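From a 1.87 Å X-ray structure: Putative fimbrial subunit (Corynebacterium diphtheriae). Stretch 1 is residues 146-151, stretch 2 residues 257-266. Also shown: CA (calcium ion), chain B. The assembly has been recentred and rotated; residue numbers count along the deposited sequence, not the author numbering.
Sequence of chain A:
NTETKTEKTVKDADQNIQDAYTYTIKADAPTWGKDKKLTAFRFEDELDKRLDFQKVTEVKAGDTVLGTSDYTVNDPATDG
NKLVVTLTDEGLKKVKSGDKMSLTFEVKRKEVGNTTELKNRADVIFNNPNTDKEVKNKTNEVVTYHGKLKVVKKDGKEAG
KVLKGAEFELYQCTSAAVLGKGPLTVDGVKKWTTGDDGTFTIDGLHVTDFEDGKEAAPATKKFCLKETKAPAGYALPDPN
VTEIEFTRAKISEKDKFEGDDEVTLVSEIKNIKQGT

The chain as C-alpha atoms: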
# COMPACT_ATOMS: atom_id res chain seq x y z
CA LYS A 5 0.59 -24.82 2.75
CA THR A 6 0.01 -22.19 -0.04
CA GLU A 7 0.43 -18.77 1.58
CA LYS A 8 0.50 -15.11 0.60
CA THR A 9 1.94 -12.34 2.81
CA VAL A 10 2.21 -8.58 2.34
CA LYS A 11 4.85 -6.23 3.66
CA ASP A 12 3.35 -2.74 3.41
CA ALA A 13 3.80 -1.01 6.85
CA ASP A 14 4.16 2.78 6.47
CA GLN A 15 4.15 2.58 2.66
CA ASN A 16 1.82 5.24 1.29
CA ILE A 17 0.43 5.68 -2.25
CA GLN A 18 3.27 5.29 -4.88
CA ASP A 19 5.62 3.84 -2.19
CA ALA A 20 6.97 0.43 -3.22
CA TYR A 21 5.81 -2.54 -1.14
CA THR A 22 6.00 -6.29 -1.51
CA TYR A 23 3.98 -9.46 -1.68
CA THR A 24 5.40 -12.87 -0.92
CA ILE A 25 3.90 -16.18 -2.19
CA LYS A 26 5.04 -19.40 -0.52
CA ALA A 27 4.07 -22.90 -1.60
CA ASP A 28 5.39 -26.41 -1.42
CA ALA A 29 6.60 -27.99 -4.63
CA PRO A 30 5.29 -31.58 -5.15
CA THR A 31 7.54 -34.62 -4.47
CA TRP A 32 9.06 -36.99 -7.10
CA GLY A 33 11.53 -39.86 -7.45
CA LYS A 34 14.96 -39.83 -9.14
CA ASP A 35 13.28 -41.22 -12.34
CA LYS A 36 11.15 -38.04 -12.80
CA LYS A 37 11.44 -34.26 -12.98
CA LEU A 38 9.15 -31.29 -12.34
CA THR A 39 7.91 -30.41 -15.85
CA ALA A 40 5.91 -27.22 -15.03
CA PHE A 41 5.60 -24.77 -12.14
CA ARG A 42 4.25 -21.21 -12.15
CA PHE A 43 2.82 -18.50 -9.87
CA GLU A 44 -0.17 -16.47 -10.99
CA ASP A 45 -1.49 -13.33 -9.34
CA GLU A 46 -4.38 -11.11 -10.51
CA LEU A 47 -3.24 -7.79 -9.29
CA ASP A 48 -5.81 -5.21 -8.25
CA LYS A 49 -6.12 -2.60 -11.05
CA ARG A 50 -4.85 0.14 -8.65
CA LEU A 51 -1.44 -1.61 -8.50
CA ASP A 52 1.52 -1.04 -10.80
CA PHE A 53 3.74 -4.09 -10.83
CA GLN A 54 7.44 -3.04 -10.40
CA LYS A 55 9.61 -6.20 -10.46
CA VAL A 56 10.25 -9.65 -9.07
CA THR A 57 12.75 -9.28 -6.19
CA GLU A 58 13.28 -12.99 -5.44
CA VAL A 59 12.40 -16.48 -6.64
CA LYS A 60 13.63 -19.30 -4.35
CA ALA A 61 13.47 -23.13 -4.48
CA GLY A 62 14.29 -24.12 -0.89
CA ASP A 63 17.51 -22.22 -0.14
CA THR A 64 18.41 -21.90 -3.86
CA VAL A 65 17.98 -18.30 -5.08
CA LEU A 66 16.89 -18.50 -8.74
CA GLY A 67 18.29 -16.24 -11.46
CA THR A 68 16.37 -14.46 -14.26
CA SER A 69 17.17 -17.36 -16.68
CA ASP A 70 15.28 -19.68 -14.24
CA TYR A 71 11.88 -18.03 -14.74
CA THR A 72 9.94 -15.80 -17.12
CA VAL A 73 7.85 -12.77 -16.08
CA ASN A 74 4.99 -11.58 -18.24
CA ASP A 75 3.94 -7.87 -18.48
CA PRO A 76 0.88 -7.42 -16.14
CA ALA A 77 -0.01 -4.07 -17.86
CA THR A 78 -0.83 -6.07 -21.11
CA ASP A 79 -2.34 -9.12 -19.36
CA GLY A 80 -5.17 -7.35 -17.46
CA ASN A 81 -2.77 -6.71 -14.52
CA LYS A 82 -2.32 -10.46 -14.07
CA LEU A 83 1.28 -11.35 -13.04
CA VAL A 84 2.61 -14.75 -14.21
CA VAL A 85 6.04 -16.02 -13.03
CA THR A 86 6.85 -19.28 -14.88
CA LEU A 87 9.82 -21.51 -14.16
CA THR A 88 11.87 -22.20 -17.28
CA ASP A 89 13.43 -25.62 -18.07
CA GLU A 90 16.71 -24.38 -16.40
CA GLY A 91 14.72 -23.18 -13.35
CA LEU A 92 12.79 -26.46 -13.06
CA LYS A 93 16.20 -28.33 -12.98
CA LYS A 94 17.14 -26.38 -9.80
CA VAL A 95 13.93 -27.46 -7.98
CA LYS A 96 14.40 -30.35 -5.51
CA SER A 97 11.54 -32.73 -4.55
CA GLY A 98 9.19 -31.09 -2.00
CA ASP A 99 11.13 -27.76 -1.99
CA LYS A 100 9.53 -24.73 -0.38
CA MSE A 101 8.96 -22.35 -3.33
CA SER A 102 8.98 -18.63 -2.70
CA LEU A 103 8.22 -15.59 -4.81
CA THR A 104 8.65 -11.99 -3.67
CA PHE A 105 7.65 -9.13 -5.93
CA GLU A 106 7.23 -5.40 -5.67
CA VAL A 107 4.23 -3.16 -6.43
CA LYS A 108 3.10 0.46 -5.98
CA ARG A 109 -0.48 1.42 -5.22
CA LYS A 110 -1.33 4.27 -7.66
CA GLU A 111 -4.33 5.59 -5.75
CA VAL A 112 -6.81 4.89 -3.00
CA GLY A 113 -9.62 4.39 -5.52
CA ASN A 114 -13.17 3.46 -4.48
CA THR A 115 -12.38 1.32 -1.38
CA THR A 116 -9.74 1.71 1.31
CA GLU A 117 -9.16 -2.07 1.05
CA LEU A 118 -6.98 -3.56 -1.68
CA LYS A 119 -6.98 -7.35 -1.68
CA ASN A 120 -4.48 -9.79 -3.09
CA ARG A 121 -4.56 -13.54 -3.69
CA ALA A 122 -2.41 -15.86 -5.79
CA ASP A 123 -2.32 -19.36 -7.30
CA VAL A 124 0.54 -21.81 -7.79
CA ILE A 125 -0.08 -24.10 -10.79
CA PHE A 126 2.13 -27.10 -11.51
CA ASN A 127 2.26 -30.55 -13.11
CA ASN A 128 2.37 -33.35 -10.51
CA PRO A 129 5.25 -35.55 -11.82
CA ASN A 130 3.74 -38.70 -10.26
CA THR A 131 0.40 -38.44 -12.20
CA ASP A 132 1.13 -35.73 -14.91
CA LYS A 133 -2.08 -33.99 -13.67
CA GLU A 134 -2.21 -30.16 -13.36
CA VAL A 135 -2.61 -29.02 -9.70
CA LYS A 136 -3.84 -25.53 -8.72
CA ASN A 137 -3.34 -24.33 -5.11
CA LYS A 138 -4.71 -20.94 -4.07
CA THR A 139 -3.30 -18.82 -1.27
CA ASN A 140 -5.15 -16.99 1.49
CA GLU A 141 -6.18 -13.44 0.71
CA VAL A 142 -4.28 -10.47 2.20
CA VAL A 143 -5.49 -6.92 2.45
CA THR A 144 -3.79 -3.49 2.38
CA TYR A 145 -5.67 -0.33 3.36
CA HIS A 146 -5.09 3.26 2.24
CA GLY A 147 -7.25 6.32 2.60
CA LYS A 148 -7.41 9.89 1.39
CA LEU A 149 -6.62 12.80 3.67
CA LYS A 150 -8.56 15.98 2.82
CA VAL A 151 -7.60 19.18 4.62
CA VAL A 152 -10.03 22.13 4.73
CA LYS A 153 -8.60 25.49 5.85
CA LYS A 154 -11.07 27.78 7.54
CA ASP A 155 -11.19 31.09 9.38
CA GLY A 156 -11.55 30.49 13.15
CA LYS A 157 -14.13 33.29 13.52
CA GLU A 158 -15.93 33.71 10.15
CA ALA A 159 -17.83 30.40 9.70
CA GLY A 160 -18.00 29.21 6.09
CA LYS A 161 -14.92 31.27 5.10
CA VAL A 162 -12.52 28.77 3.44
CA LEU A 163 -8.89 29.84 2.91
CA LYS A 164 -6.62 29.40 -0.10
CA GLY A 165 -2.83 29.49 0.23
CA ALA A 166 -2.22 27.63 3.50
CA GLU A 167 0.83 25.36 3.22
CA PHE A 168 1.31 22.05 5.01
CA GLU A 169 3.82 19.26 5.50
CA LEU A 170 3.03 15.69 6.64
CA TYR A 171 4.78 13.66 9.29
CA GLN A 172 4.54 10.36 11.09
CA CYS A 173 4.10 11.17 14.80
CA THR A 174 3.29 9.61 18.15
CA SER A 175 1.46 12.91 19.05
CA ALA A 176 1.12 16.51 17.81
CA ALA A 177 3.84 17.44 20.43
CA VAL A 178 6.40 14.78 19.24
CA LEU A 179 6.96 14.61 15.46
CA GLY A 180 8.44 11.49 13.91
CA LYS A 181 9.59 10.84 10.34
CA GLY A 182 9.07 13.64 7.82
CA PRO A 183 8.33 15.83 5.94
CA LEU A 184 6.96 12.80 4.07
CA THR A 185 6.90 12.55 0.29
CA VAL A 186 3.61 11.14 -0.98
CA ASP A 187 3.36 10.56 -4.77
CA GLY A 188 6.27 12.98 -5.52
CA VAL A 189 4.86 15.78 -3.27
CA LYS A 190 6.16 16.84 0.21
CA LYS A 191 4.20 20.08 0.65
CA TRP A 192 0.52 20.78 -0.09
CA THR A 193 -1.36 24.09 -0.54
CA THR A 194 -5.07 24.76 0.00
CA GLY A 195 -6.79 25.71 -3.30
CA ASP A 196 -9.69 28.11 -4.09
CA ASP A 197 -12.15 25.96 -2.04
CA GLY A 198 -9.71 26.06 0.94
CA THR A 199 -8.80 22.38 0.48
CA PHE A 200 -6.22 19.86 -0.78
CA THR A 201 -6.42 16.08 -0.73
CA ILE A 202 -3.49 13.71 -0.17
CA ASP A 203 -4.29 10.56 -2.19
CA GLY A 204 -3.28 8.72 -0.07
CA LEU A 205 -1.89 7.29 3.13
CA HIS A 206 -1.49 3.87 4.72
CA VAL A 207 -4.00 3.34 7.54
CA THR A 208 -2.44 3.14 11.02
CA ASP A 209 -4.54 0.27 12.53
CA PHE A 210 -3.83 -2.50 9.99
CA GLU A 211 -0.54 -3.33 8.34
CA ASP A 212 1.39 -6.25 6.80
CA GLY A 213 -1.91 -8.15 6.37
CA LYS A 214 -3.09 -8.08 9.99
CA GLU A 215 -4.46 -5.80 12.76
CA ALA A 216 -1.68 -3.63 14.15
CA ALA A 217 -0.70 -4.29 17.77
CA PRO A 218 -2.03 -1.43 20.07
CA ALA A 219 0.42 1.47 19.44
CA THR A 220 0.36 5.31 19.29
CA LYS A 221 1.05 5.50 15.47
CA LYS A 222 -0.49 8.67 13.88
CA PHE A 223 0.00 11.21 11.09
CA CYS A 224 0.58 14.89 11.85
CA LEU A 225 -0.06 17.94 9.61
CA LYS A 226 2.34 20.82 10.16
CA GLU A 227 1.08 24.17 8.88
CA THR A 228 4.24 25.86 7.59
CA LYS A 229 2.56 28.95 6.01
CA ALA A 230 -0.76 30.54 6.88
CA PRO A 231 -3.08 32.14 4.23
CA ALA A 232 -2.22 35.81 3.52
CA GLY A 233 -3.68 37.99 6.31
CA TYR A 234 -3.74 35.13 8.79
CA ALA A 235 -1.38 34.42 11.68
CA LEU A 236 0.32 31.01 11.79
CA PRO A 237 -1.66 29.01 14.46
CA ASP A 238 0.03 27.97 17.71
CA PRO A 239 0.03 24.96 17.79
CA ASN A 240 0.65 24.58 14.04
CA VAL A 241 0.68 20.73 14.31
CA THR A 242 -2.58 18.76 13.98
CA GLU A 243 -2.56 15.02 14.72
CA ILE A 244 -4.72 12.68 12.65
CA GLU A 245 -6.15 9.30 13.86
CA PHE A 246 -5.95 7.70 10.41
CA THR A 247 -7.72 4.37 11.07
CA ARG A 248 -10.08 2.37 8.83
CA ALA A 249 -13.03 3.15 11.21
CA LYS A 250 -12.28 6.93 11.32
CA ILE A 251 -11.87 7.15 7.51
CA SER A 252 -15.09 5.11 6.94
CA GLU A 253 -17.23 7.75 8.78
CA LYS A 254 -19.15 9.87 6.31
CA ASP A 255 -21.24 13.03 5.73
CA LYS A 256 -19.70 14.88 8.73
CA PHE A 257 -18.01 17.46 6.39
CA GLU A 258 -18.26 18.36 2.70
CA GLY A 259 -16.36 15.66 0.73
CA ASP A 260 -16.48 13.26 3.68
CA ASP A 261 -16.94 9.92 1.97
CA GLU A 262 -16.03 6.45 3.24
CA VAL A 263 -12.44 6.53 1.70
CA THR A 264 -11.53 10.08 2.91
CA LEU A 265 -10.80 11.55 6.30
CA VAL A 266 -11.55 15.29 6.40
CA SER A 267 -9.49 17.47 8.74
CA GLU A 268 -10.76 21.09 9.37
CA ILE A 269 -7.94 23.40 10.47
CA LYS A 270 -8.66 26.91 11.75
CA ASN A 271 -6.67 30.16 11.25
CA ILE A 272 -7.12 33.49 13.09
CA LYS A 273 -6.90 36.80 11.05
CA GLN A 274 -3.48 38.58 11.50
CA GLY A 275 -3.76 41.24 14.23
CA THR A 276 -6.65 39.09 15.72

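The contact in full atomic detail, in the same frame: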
# COMPACT_ATOMS: atom_id res chain seq x y z
N HIS A 146 -5.54 1.87 2.41
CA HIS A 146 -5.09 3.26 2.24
C HIS A 146 -6.29 4.14 2.21
O HIS A 146 -7.31 3.72 1.69
CB HIS A 146 -4.26 3.46 0.96
CG HIS A 146 -2.88 2.85 1.01
ND1 HIS A 146 -2.69 1.50 0.76
CD2 HIS A 146 -1.68 3.43 1.25
CE1 HIS A 146 -1.38 1.30 0.86
NE2 HIS A 146 -0.74 2.44 1.16
N GLY A 147 -6.14 5.38 2.65
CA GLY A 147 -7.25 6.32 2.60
C GLY A 147 -6.79 7.68 2.15
O GLY A 147 -5.59 7.96 2.10
N LYS A 148 -7.74 8.51 1.77
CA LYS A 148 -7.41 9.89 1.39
C LYS A 148 -7.49 10.81 2.59
O LYS A 148 -8.32 10.62 3.47
CB LYS A 148 -8.38 10.38 0.32
CG LYS A 148 -8.23 9.60 -0.97
CD LYS A 148 -8.91 10.35 -2.12
CE LYS A 148 -9.91 9.50 -2.85
NZ LYS A 148 -10.70 10.32 -3.80
N LEU A 149 -6.62 11.82 2.62
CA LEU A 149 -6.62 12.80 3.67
C LEU A 149 -6.94 14.16 3.05
O LEU A 149 -6.12 14.70 2.31
CB LEU A 149 -5.30 12.83 4.46
CG LEU A 149 -5.20 13.95 5.53
CD1 LEU A 149 -6.31 13.80 6.60
CD2 LEU A 149 -3.83 13.99 6.15
N LYS A 150 -8.14 14.68 3.33
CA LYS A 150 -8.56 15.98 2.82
C LYS A 150 -8.43 17.00 3.94
O LYS A 150 -8.95 16.79 5.04
CB LYS A 150 -10.02 15.90 2.32
CG LYS A 150 -10.60 17.21 1.84
CD LYS A 150 -12.06 17.02 1.39
CE LYS A 150 -12.61 18.37 0.98
NZ LYS A 150 -13.90 18.25 0.26
N VAL A 151 -7.76 18.11 3.65
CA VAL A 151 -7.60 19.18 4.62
C VAL A 151 -8.44 20.38 4.17
O VAL A 151 -8.39 20.74 3.01
CB VAL A 151 -6.10 19.54 4.80
CG1 VAL A 151 -5.93 20.80 5.65
CG2 VAL A 151 -5.36 18.37 5.42
N PHE A 257 -18.59 16.28 7.05
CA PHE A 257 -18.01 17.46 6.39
C PHE A 257 -18.24 17.35 4.90
O PHE A 257 -18.40 16.25 4.41
CB PHE A 257 -16.48 17.52 6.62
CG PHE A 257 -15.97 17.39 8.02
CD1 PHE A 257 -15.75 18.51 8.80
CD2 PHE A 257 -15.66 16.14 8.55
CE1 PHE A 257 -15.26 18.39 10.09
CE2 PHE A 257 -15.16 16.03 9.84
CZ PHE A 257 -14.95 17.15 10.60
N GLU A 258 -18.16 18.46 4.16
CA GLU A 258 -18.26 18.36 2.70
C GLU A 258 -17.09 17.50 2.18
O GLU A 258 -15.97 17.68 2.63
CB GLU A 258 -18.24 19.77 2.09
CG GLU A 258 -18.44 19.80 0.59
CD GLU A 258 -18.27 21.17 -0.02
OE1 GLU A 258 -17.99 22.14 0.72
OE2 GLU A 258 -18.44 21.27 -1.26
N GLY A 259 -17.37 16.56 1.28
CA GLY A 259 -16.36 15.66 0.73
C GLY A 259 -16.00 14.50 1.63
O GLY A 259 -15.09 13.72 1.32
N ASP A 260 -16.74 14.32 2.73
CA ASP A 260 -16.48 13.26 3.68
C ASP A 260 -17.12 11.95 3.22
O ASP A 260 -18.25 11.63 3.62
CB ASP A 260 -16.99 13.64 5.08
CG ASP A 260 -16.64 12.64 6.15
OD1 ASP A 260 -15.72 11.81 5.92
OD2 ASP A 260 -17.24 12.71 7.25
N ASP A 261 -16.42 11.20 2.40
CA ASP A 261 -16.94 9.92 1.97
C ASP A 261 -16.25 8.82 2.78
O ASP A 261 -15.48 9.11 3.71
CB ASP A 261 -16.82 9.75 0.45
CG ASP A 261 -15.41 9.76 -0.09
OD1 ASP A 261 -14.50 9.41 0.65
OD2 ASP A 261 -15.24 10.03 -1.30
N GLU A 262 -16.55 7.56 2.47
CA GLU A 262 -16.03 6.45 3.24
C GLU A 262 -14.53 6.12 2.97
O GLU A 262 -14.00 5.25 3.64
CB GLU A 262 -16.92 5.19 3.04
CG GLU A 262 -16.88 4.58 1.65
CD GLU A 262 -17.89 5.11 0.65
OE1 GLU A 262 -18.25 6.31 0.71
OE2 GLU A 262 -18.30 4.32 -0.24
N VAL A 263 -13.86 6.81 1.99
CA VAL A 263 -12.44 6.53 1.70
C VAL A 263 -11.56 7.75 2.06
O VAL A 263 -10.34 7.74 1.82
CB VAL A 263 -12.18 6.07 0.22
CG1 VAL A 263 -12.97 4.81 -0.12
CG2 VAL A 263 -12.48 7.19 -0.80
N THR A 264 -12.19 8.81 2.59
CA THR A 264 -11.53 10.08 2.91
C THR A 264 -11.78 10.50 4.35
O THR A 264 -12.91 10.48 4.83
CB THR A 264 -12.05 11.21 1.98
OG1 THR A 264 -12.04 10.74 0.62
CG2 THR A 264 -11.22 12.52 2.08
N LEU A 265 -10.72 10.94 5.00
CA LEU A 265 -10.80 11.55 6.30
C LEU A 265 -10.67 13.02 6.03
O LEU A 265 -9.76 13.41 5.30
CB LEU A 265 -9.71 11.03 7.23
CG LEU A 265 -9.86 11.44 8.70
CD1 LEU A 265 -9.44 10.30 9.60
CD2 LEU A 265 -9.01 12.65 9.02
N VAL A 266 -11.57 13.84 6.58
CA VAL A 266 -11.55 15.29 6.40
C VAL A 266 -11.10 15.93 7.71
O VAL A 266 -11.67 15.67 8.77
CB VAL A 266 -12.93 15.88 5.92
CG1 VAL A 266 -12.86 17.40 5.79
CG2 VAL A 266 -13.39 15.27 4.61
CA CA B . -14.77 9.64 5.76
O HOH W 1 -13.34 10.07 -2.90
O HOH W 2 -14.77 21.33 1.46
O HOH W 3 -13.87 10.26 7.98

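Residues 146-151 form one strand of a sheet, and the strand that begins at Thr-264 lies beside it in parallel, their directions differing by 26°. His-146 makes no contact with the second stretch; its ring leads away, and NE2 is hydrogen-bonded elsewhere in the structure. Contact begins at Gly-147, whose CA lies 3.5 Å from Val-263 O.

Lys-148 supplies the first pair of rungs. Its N donates to Val-263 O (2.7 Å, nearly linear at 175°), and its O accepts from Leu-265 N at 2.9 Å. One residue thus bonds to the residues before and after its partner, Thr-264, as parallel pairing requires. The same oxygen, Lys-148 O, also receives a CA-H...O contact from Thr-264 CA at 3.3 Å. The side chain suits a partly exposed site because it is both greasy and charged: CE packs 4.0 Å from Val-263 CG2, while NZ donates to water 1 at 2.8 Å. That water in turn donates to Asp-261 OD2 at 2.5 Å, so lysine and aspartate are bridged through solvent.

Asp-261 also organises the turn leading into the second strand. Its OD1 accepts from Val-263 N at 3.0 Å and from Thr-264 OG1 at 2.8 Å. Calcium holds the same segment, bound by Asp-260 OD1 at 2.4 Å and by Asp-261 O and Thr-264 O, each at 2.2 Å. Carboxylate and carbonyl oxygens are the hard ligands this ion favours.

Leu-149 turns to the other face of the sheet, where it is paired with Leu-265. Their methyls CD1 and CD2, respectively, meet at 3.8 Å, an apolar contact appropriate to the buried position of Leu-149. Its backbone adds a CA-H...O contact, Leu-149 CA to Leu-265 O, at 3.6 Å.

Lys-150 returns to the face of Lys-148 and continues the ladder, its N donating to Leu-265 O at 2.8 Å. Lys-150 O receives a CA-H...O contact from Val-266 CA at 3.3 Å. All four chi angles are near 180°, so the side chain is fully extended. Its methylenes pass over the neighbouring strand, with CB 3.6 Å from Thr-264 CG2 and CD 3.9 Å from Val-266 CG2, and NZ reaches the type II turn 257-260 to donate to Glu-258 O at 3.2 Å. At Gly-259 in that turn, phi is +80°, which favours glycine, and a CB would lie only 2.2 Å from Lys-150 NZ, a clash.

Val-151, buried and pointing away, takes no part.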